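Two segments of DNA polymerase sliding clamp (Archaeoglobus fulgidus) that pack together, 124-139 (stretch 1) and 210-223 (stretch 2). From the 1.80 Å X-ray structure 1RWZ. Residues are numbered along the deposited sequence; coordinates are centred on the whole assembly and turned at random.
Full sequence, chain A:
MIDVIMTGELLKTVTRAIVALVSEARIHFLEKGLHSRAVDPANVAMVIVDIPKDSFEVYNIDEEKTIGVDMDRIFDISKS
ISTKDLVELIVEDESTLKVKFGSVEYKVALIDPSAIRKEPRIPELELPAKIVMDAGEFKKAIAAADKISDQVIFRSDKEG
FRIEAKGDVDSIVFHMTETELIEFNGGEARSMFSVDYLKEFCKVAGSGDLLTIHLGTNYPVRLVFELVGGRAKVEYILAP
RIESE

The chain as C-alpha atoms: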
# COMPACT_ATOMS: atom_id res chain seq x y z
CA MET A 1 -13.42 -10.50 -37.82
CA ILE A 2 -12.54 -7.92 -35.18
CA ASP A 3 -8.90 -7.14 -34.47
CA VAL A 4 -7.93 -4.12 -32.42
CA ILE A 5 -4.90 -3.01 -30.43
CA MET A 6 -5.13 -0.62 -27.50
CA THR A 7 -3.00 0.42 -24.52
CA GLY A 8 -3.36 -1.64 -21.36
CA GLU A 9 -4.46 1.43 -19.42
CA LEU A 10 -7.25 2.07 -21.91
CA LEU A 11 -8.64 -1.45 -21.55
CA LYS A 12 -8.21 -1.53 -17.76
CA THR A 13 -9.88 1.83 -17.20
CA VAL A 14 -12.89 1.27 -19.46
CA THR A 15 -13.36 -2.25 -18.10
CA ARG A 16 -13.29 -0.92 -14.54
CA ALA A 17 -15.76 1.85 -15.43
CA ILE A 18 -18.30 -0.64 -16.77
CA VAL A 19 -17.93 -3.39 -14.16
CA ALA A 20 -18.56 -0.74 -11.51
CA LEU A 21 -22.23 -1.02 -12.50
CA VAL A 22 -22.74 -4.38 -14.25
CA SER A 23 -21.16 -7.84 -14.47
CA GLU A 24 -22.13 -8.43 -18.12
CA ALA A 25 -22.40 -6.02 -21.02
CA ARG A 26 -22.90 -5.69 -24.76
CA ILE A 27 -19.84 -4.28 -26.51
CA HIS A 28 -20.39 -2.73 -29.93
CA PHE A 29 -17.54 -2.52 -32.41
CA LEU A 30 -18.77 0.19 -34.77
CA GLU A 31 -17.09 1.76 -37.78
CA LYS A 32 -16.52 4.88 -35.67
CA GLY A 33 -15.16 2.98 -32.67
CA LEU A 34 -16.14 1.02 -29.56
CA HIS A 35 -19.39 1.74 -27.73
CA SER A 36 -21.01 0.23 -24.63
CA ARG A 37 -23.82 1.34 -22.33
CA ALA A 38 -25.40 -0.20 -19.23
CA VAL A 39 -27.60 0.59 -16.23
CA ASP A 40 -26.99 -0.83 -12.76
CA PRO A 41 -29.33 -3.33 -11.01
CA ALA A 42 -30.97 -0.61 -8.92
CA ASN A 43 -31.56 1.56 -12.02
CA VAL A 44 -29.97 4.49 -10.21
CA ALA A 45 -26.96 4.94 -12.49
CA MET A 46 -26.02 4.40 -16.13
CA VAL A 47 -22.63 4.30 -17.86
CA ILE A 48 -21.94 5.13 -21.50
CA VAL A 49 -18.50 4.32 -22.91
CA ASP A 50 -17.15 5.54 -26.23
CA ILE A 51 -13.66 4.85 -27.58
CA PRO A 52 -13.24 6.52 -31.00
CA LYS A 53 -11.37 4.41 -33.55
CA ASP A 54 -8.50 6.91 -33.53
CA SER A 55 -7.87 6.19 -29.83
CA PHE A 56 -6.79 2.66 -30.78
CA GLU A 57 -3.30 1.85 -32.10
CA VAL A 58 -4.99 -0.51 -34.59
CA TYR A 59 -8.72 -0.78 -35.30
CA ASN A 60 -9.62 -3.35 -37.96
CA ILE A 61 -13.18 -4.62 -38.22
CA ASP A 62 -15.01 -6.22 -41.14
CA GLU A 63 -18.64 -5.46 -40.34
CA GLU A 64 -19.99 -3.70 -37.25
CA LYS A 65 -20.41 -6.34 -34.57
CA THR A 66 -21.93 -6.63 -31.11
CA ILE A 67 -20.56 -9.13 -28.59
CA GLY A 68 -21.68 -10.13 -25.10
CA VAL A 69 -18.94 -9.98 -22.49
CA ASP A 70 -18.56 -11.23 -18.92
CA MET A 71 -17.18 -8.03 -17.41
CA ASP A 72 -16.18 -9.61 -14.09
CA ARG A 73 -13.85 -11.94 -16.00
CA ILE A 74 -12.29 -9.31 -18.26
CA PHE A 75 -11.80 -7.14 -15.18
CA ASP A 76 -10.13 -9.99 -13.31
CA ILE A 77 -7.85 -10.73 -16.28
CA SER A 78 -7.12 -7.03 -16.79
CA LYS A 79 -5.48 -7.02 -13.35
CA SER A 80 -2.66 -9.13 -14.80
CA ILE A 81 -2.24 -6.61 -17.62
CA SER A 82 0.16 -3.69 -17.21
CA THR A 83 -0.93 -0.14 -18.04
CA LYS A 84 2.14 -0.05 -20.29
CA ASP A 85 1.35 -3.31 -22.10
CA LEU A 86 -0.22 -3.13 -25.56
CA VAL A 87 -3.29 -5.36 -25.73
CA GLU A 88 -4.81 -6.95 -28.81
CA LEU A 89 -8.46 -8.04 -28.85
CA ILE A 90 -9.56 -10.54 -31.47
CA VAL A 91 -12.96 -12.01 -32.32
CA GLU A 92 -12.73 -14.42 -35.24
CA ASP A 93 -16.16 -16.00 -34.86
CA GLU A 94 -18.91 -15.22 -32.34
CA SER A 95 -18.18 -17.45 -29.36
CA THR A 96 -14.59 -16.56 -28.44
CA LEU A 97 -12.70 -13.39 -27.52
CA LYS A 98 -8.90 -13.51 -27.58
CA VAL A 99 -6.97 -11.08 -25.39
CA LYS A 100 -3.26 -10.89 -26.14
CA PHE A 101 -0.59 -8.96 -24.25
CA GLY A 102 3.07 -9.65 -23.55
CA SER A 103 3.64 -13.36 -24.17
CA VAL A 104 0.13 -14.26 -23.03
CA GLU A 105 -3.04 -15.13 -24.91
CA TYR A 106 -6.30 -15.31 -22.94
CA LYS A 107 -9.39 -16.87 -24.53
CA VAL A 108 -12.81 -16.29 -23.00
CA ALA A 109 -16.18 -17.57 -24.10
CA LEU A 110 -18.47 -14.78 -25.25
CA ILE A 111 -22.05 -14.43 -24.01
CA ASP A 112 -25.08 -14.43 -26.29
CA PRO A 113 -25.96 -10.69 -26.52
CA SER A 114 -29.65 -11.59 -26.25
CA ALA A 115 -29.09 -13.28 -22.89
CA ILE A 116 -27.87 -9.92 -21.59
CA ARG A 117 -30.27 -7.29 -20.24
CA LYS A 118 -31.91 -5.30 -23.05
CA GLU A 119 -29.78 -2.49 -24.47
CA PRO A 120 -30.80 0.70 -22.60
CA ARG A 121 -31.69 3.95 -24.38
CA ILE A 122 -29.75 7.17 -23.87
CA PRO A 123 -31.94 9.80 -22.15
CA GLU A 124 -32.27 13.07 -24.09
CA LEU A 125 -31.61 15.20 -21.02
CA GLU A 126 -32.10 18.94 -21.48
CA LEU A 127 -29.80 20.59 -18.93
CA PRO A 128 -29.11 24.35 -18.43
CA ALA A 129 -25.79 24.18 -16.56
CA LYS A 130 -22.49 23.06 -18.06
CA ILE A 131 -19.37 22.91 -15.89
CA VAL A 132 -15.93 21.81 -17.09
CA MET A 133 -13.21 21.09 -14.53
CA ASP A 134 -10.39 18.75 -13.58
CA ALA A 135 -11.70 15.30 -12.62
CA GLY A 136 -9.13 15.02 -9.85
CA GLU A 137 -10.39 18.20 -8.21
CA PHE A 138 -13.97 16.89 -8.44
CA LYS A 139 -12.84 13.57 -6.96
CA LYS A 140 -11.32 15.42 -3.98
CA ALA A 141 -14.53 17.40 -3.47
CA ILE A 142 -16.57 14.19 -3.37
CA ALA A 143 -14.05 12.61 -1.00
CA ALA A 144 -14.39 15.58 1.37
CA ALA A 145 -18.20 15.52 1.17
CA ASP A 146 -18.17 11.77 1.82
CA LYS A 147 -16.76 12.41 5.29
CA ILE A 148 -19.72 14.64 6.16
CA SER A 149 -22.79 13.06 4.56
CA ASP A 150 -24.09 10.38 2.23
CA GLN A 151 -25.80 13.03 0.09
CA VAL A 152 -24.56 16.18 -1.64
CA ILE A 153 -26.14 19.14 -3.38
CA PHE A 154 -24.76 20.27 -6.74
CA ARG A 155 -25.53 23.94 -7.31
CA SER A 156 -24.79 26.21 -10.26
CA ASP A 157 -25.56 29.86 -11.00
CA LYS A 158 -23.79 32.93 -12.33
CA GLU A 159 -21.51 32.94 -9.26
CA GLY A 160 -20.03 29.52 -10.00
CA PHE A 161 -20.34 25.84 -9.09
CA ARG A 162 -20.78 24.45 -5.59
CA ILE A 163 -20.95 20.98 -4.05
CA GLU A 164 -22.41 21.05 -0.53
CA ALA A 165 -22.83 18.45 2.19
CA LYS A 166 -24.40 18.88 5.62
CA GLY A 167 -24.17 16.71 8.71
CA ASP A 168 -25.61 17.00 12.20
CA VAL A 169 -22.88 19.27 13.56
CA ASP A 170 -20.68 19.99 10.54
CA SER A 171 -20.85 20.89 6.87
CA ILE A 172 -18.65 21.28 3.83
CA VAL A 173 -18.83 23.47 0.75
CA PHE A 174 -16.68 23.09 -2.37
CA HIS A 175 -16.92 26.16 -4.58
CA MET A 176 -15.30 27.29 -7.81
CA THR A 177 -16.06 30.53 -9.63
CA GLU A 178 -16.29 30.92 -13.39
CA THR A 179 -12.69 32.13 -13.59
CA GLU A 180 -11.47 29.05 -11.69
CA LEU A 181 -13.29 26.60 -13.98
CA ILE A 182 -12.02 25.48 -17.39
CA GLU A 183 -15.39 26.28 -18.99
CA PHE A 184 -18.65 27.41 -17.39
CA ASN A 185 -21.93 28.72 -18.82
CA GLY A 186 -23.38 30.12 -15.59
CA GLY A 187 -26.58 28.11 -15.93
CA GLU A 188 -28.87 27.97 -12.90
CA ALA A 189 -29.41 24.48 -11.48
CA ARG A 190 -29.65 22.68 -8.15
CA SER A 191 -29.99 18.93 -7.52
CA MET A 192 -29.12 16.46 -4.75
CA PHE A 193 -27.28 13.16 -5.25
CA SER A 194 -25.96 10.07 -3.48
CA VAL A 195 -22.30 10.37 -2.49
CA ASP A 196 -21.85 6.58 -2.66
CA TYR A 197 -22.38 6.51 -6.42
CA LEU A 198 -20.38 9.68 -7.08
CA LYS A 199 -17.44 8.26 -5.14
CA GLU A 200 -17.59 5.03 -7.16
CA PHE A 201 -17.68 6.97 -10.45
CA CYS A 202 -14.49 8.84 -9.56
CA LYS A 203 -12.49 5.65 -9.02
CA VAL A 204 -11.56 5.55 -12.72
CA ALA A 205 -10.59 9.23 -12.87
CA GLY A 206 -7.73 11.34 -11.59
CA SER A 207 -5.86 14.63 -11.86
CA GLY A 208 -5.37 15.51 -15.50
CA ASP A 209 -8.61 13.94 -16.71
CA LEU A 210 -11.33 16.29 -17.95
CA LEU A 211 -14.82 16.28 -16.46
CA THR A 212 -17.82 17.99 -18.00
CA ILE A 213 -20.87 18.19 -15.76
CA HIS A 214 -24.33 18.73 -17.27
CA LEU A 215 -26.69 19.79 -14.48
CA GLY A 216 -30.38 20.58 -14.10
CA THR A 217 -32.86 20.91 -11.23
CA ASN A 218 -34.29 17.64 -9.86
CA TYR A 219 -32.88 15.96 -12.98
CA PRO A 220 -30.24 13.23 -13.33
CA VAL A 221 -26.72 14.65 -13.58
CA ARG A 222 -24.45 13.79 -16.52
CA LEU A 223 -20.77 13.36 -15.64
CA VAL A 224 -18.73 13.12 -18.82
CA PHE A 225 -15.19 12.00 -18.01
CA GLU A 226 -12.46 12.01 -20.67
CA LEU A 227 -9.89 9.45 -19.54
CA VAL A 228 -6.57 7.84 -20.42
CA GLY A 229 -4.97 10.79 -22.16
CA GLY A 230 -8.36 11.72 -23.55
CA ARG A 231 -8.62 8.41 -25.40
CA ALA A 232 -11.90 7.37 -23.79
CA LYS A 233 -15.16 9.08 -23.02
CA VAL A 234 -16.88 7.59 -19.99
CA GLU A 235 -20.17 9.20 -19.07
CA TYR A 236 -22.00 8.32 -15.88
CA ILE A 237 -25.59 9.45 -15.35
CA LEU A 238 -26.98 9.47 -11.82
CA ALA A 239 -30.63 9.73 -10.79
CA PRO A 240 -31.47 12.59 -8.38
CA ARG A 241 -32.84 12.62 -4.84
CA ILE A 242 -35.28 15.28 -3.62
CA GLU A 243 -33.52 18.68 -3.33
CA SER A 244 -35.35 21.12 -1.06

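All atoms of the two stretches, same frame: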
# COMPACT_ATOMS: atom_id res chain seq x y z
N GLU A 124 -32.52 11.78 -23.44
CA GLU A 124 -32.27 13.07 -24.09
C GLU A 124 -32.46 14.18 -23.07
O GLU A 124 -33.40 14.98 -23.16
CB GLU A 124 -33.22 13.27 -25.27
CG GLU A 124 -32.98 12.32 -26.43
CD GLU A 124 -33.87 12.63 -27.62
OE1 GLU A 124 -35.11 12.58 -27.47
OE2 GLU A 124 -33.32 12.92 -28.71
N LEU A 125 -31.57 14.21 -22.09
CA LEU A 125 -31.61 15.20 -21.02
C LEU A 125 -31.34 16.62 -21.50
O LEU A 125 -30.35 16.88 -22.18
CB LEU A 125 -30.61 14.81 -19.93
CG LEU A 125 -30.95 13.52 -19.19
CD1 LEU A 125 -29.77 13.09 -18.32
CD2 LEU A 125 -32.19 13.74 -18.35
N GLU A 126 -32.23 17.53 -21.12
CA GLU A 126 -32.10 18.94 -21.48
C GLU A 126 -31.64 19.64 -20.20
O GLU A 126 -32.44 19.90 -19.31
CB GLU A 126 -33.46 19.49 -21.92
CG GLU A 126 -33.42 20.93 -22.40
CD GLU A 126 -32.79 21.07 -23.77
OE1 GLU A 126 -32.63 22.22 -24.23
OE2 GLU A 126 -32.45 20.04 -24.38
N LEU A 127 -30.34 19.95 -20.12
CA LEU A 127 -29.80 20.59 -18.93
C LEU A 127 -29.19 21.97 -19.18
O LEU A 127 -28.38 22.15 -20.09
CB LEU A 127 -28.77 19.67 -18.27
CG LEU A 127 -29.35 18.28 -17.96
CD1 LEU A 127 -28.31 17.43 -17.26
CD2 LEU A 127 -30.58 18.42 -17.08
N PRO A 128 -29.57 22.96 -18.35
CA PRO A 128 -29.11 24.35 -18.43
C PRO A 128 -27.70 24.69 -17.98
O PRO A 128 -27.12 25.66 -18.45
CB PRO A 128 -30.16 25.08 -17.59
CG PRO A 128 -30.44 24.10 -16.51
CD PRO A 128 -30.56 22.80 -17.27
N ALA A 129 -27.14 23.90 -17.06
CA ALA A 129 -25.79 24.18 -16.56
C ALA A 129 -24.72 23.25 -17.11
O ALA A 129 -24.90 22.03 -17.14
CB ALA A 129 -25.79 24.13 -15.04
N LYS A 130 -23.61 23.83 -17.53
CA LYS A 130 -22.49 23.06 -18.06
C LYS A 130 -21.24 23.53 -17.33
O LYS A 130 -20.89 24.71 -17.39
CB LYS A 130 -22.33 23.29 -19.56
CG LYS A 130 -21.21 22.46 -20.17
CD LYS A 130 -21.05 22.76 -21.65
CE LYS A 130 -19.86 22.00 -22.22
NZ LYS A 130 -19.65 22.33 -23.66
N ILE A 131 -20.56 22.60 -16.66
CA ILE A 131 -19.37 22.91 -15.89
C ILE A 131 -18.23 22.00 -16.32
O ILE A 131 -18.37 20.78 -16.31
CB ILE A 131 -19.63 22.69 -14.37
CG1 ILE A 131 -20.87 23.47 -13.92
CG2 ILE A 131 -18.42 23.12 -13.56
CD1 ILE A 131 -22.11 22.60 -13.74
N VAL A 132 -17.09 22.59 -16.69
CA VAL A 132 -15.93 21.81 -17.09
C VAL A 132 -14.80 22.07 -16.09
O VAL A 132 -14.45 23.22 -15.83
CB VAL A 132 -15.46 22.18 -18.52
CG1 VAL A 132 -14.28 21.29 -18.93
CG2 VAL A 132 -16.61 21.99 -19.50
N MET A 133 -14.26 20.99 -15.53
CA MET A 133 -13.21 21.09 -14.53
C MET A 133 -12.30 19.88 -14.56
O MET A 133 -12.48 18.97 -15.37
CB MET A 133 -13.83 21.21 -13.13
CG MET A 133 -14.68 20.00 -12.74
SD MET A 133 -15.54 20.20 -11.15
CE MET A 133 -14.15 20.28 -10.06
N ASP A 134 -11.31 19.87 -13.68
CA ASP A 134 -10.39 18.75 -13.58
C ASP A 134 -11.09 17.65 -12.78
O ASP A 134 -11.64 17.92 -11.72
CB ASP A 134 -9.12 19.17 -12.85
CG ASP A 134 -8.12 18.04 -12.74
OD1 ASP A 134 -7.38 17.80 -13.72
OD2 ASP A 134 -8.09 17.38 -11.68
N ALA A 135 -11.05 16.42 -13.29
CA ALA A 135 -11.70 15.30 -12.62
C ALA A 135 -11.09 15.00 -11.26
O ALA A 135 -11.79 14.55 -10.34
CB ALA A 135 -11.63 14.06 -13.50
N GLY A 136 -9.79 15.26 -11.12
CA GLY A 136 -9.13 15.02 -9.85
C GLY A 136 -9.63 15.95 -8.76
O GLY A 136 -9.77 15.56 -7.60
N GLU A 137 -9.89 17.20 -9.14
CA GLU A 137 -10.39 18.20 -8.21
C GLU A 137 -11.80 17.80 -7.77
O GLU A 137 -12.15 17.92 -6.59
CB GLU A 137 -10.42 19.57 -8.88
CG GLU A 137 -10.85 20.71 -7.97
CD GLU A 137 -9.87 20.97 -6.83
OE1 GLU A 137 -8.81 20.31 -6.77
OE2 GLU A 137 -10.17 21.85 -6.00
N PHE A 138 -12.60 17.33 -8.72
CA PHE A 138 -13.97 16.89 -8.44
C PHE A 138 -13.91 15.71 -7.48
O PHE A 138 -14.64 15.65 -6.49
CB PHE A 138 -14.65 16.47 -9.75
CG PHE A 138 -16.05 15.93 -9.56
CD1 PHE A 138 -17.12 16.79 -9.32
CD2 PHE A 138 -16.30 14.57 -9.66
CE1 PHE A 138 -18.42 16.29 -9.18
CE2 PHE A 138 -17.60 14.06 -9.53
CZ PHE A 138 -18.65 14.93 -9.29
N LYS A 139 -13.01 14.77 -7.77
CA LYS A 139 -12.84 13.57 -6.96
C LYS A 139 -12.53 13.95 -5.51
O LYS A 139 -13.04 13.34 -4.58
CB LYS A 139 -11.71 12.72 -7.55
CG LYS A 139 -11.46 11.38 -6.86
CD LYS A 139 -10.53 10.53 -7.71
CE LYS A 139 -10.27 9.16 -7.09
NZ LYS A 139 -9.55 8.26 -8.04
N LEU A 210 -10.33 15.24 -17.85
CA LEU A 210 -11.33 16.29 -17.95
C LEU A 210 -12.71 15.78 -17.54
O LEU A 210 -13.05 14.63 -17.80
CB LEU A 210 -11.42 16.82 -19.39
CG LEU A 210 -12.15 18.15 -19.59
CD1 LEU A 210 -11.30 19.28 -19.00
CD2 LEU A 210 -12.41 18.39 -21.07
N LEU A 211 -13.47 16.63 -16.87
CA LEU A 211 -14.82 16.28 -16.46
C LEU A 211 -15.76 17.39 -16.87
O LEU A 211 -15.51 18.56 -16.58
CB LEU A 211 -14.92 16.09 -14.94
CG LEU A 211 -16.35 16.02 -14.39
CD1 LEU A 211 -17.09 14.80 -14.97
CD2 LEU A 211 -16.31 15.95 -12.88
N THR A 212 -16.82 17.03 -17.58
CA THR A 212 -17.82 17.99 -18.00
C THR A 212 -19.10 17.57 -17.29
O THR A 212 -19.56 16.43 -17.46
CB THR A 212 -18.06 17.95 -19.52
OG1 THR A 212 -16.85 18.32 -20.20
CG2 THR A 212 -19.19 18.93 -19.91
N ILE A 213 -19.65 18.47 -16.50
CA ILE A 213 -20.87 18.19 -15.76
C ILE A 213 -22.04 18.90 -16.43
O ILE A 213 -21.96 20.09 -16.70
CB ILE A 213 -20.78 18.70 -14.31
CG1 ILE A 213 -19.56 18.10 -13.62
CG2 ILE A 213 -22.08 18.37 -13.56
CD1 ILE A 213 -19.28 18.71 -12.25
N HIS A 214 -23.12 18.16 -16.70
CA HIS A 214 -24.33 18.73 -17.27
C HIS A 214 -25.33 18.62 -16.12
O HIS A 214 -25.64 17.52 -15.67
CB HIS A 214 -24.79 17.91 -18.48
CG HIS A 214 -23.81 17.93 -19.62
ND1 HIS A 214 -23.71 18.98 -20.50
CD2 HIS A 214 -22.87 17.03 -19.99
CE1 HIS A 214 -22.75 18.73 -21.37
NE2 HIS A 214 -22.22 17.56 -21.08
N LEU A 215 -25.81 19.76 -15.64
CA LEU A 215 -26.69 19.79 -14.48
C LEU A 215 -28.01 20.53 -14.65
O LEU A 215 -28.06 21.60 -15.27
CB LEU A 215 -25.92 20.41 -13.31
CG LEU A 215 -26.54 20.55 -11.92
CD1 LEU A 215 -26.68 19.17 -11.27
CD2 LEU A 215 -25.64 21.43 -11.06
N GLY A 216 -29.06 19.97 -14.06
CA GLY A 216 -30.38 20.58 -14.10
C GLY A 216 -30.94 20.61 -12.68
O GLY A 216 -30.20 20.40 -11.72
N THR A 217 -32.24 20.85 -12.55
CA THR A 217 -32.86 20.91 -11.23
C THR A 217 -33.82 19.73 -11.08
O THR A 217 -34.80 19.63 -11.82
CB THR A 217 -33.61 22.25 -11.04
OG1 THR A 217 -32.66 23.32 -11.02
CG2 THR A 217 -34.40 22.26 -9.74
N ASN A 218 -33.52 18.85 -10.13
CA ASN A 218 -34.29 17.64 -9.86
C ASN A 218 -34.26 16.73 -11.09
O ASN A 218 -35.23 16.03 -11.39
CB ASN A 218 -35.72 17.98 -9.46
CG ASN A 218 -35.79 18.73 -8.14
OD1 ASN A 218 -35.18 18.31 -7.15
ND2 ASN A 218 -36.52 19.83 -8.12
N TYR A 219 -33.12 16.74 -11.77
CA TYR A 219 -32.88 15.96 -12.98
C TYR A 219 -31.61 15.14 -12.77
O TYR A 219 -30.76 15.51 -11.96
CB TYR A 219 -32.62 16.90 -14.15
CG TYR A 219 -33.73 17.07 -15.15
CD1 TYR A 219 -33.85 18.25 -15.87
CD2 TYR A 219 -34.64 16.05 -15.41
CE1 TYR A 219 -34.84 18.41 -16.84
CE2 TYR A 219 -35.64 16.19 -16.37
CZ TYR A 219 -35.73 17.38 -17.08
OH TYR A 219 -36.73 17.55 -18.01
N PRO A 220 -31.46 14.03 -13.50
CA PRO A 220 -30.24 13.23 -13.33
C PRO A 220 -29.06 14.09 -13.78
O PRO A 220 -29.21 14.95 -14.65
CB PRO A 220 -30.45 12.06 -14.29
CG PRO A 220 -31.96 11.92 -14.34
CD PRO A 220 -32.42 13.36 -14.40
N VAL A 221 -27.89 13.88 -13.19
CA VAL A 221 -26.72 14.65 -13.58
C VAL A 221 -25.91 13.81 -14.57
O VAL A 221 -25.89 12.58 -14.47
CB VAL A 221 -25.84 15.02 -12.35
CG1 VAL A 221 -25.38 13.75 -11.63
CG2 VAL A 221 -24.65 15.86 -12.79
N ARG A 222 -25.30 14.47 -15.55
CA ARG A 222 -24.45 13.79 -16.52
C ARG A 222 -23.01 14.16 -16.17
O ARG A 222 -22.69 15.35 -16.08
CB ARG A 222 -24.74 14.25 -17.96
CG ARG A 222 -26.09 13.86 -18.53
CD ARG A 222 -26.22 14.42 -19.96
NE ARG A 222 -25.16 13.92 -20.83
CZ ARG A 222 -24.71 14.54 -21.92
NH1 ARG A 222 -25.22 15.71 -22.29
NH2 ARG A 222 -23.73 13.99 -22.64
N LEU A 223 -22.17 13.16 -15.97
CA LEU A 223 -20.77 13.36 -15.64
C LEU A 223 -19.96 12.76 -16.78
O LEU A 223 -19.77 11.54 -16.84
CB LEU A 223 -20.43 12.68 -14.32
CG LEU A 223 -21.27 13.18 -13.13
CD1 LEU A 223 -21.03 12.30 -11.92
CD2 LEU A 223 -20.90 14.63 -12.82
O HOH W 1 -27.41 17.13 -21.37
O HOH W 2 -25.39 21.27 -20.09

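Strands 129-134 and 210-215 lie side by side as antiparallel neighbours in a sheet, their directions 162° apart. Three pairs of backbone hydrogen bonds join them. Ala129 N donates to Leu215 O (3.1 Å) and Leu215 N to Ala129 O (2.9 Å); Ile131 and Ile213 repeat the exchange, the bond from Ile213 N to Ile131 O being the shortest at 2.6 Å; Met133 N to Leu211 O (2.9 Å) and Leu211 N to Met133 O (3.0 Å) complete the ladder. Between these pairs, CA-H...O contacts such as Lys130 CA to Ile213 O (3.3 Å) fill the non-hydrogen-bonded positions.

Alternation sends Ala129, Ile131, Met133, Leu211, Ile213 and Leu215 to one buried, apolar face. There the helix that follows strand 129-134 adds Phe138: Leu211 CD2 sits over one face of its ring, 3.6 Å from the centroid, in a CH-pi contact, and Ile213 CD1 lies 4.0 Å from Phe138 CE1. Asp134 caps this helix, its OD2 accepting from Glu137 N (3.1 Å) and, weakly, from Gly136 N (2.8 Å). On the other sheet face, Val132 CG1 meets Leu210 CD1 at 3.6 Å.

Before the strand, Leu127 CD2 packs against Tyr219 CD1 (3.5 Å), and Leu125 CD1 against Arg222 CG (3.8 Å). Water bridges Leu125 O to Arg222 NH1; a second water links Leu127 O and Ala129 O with His214 ND1.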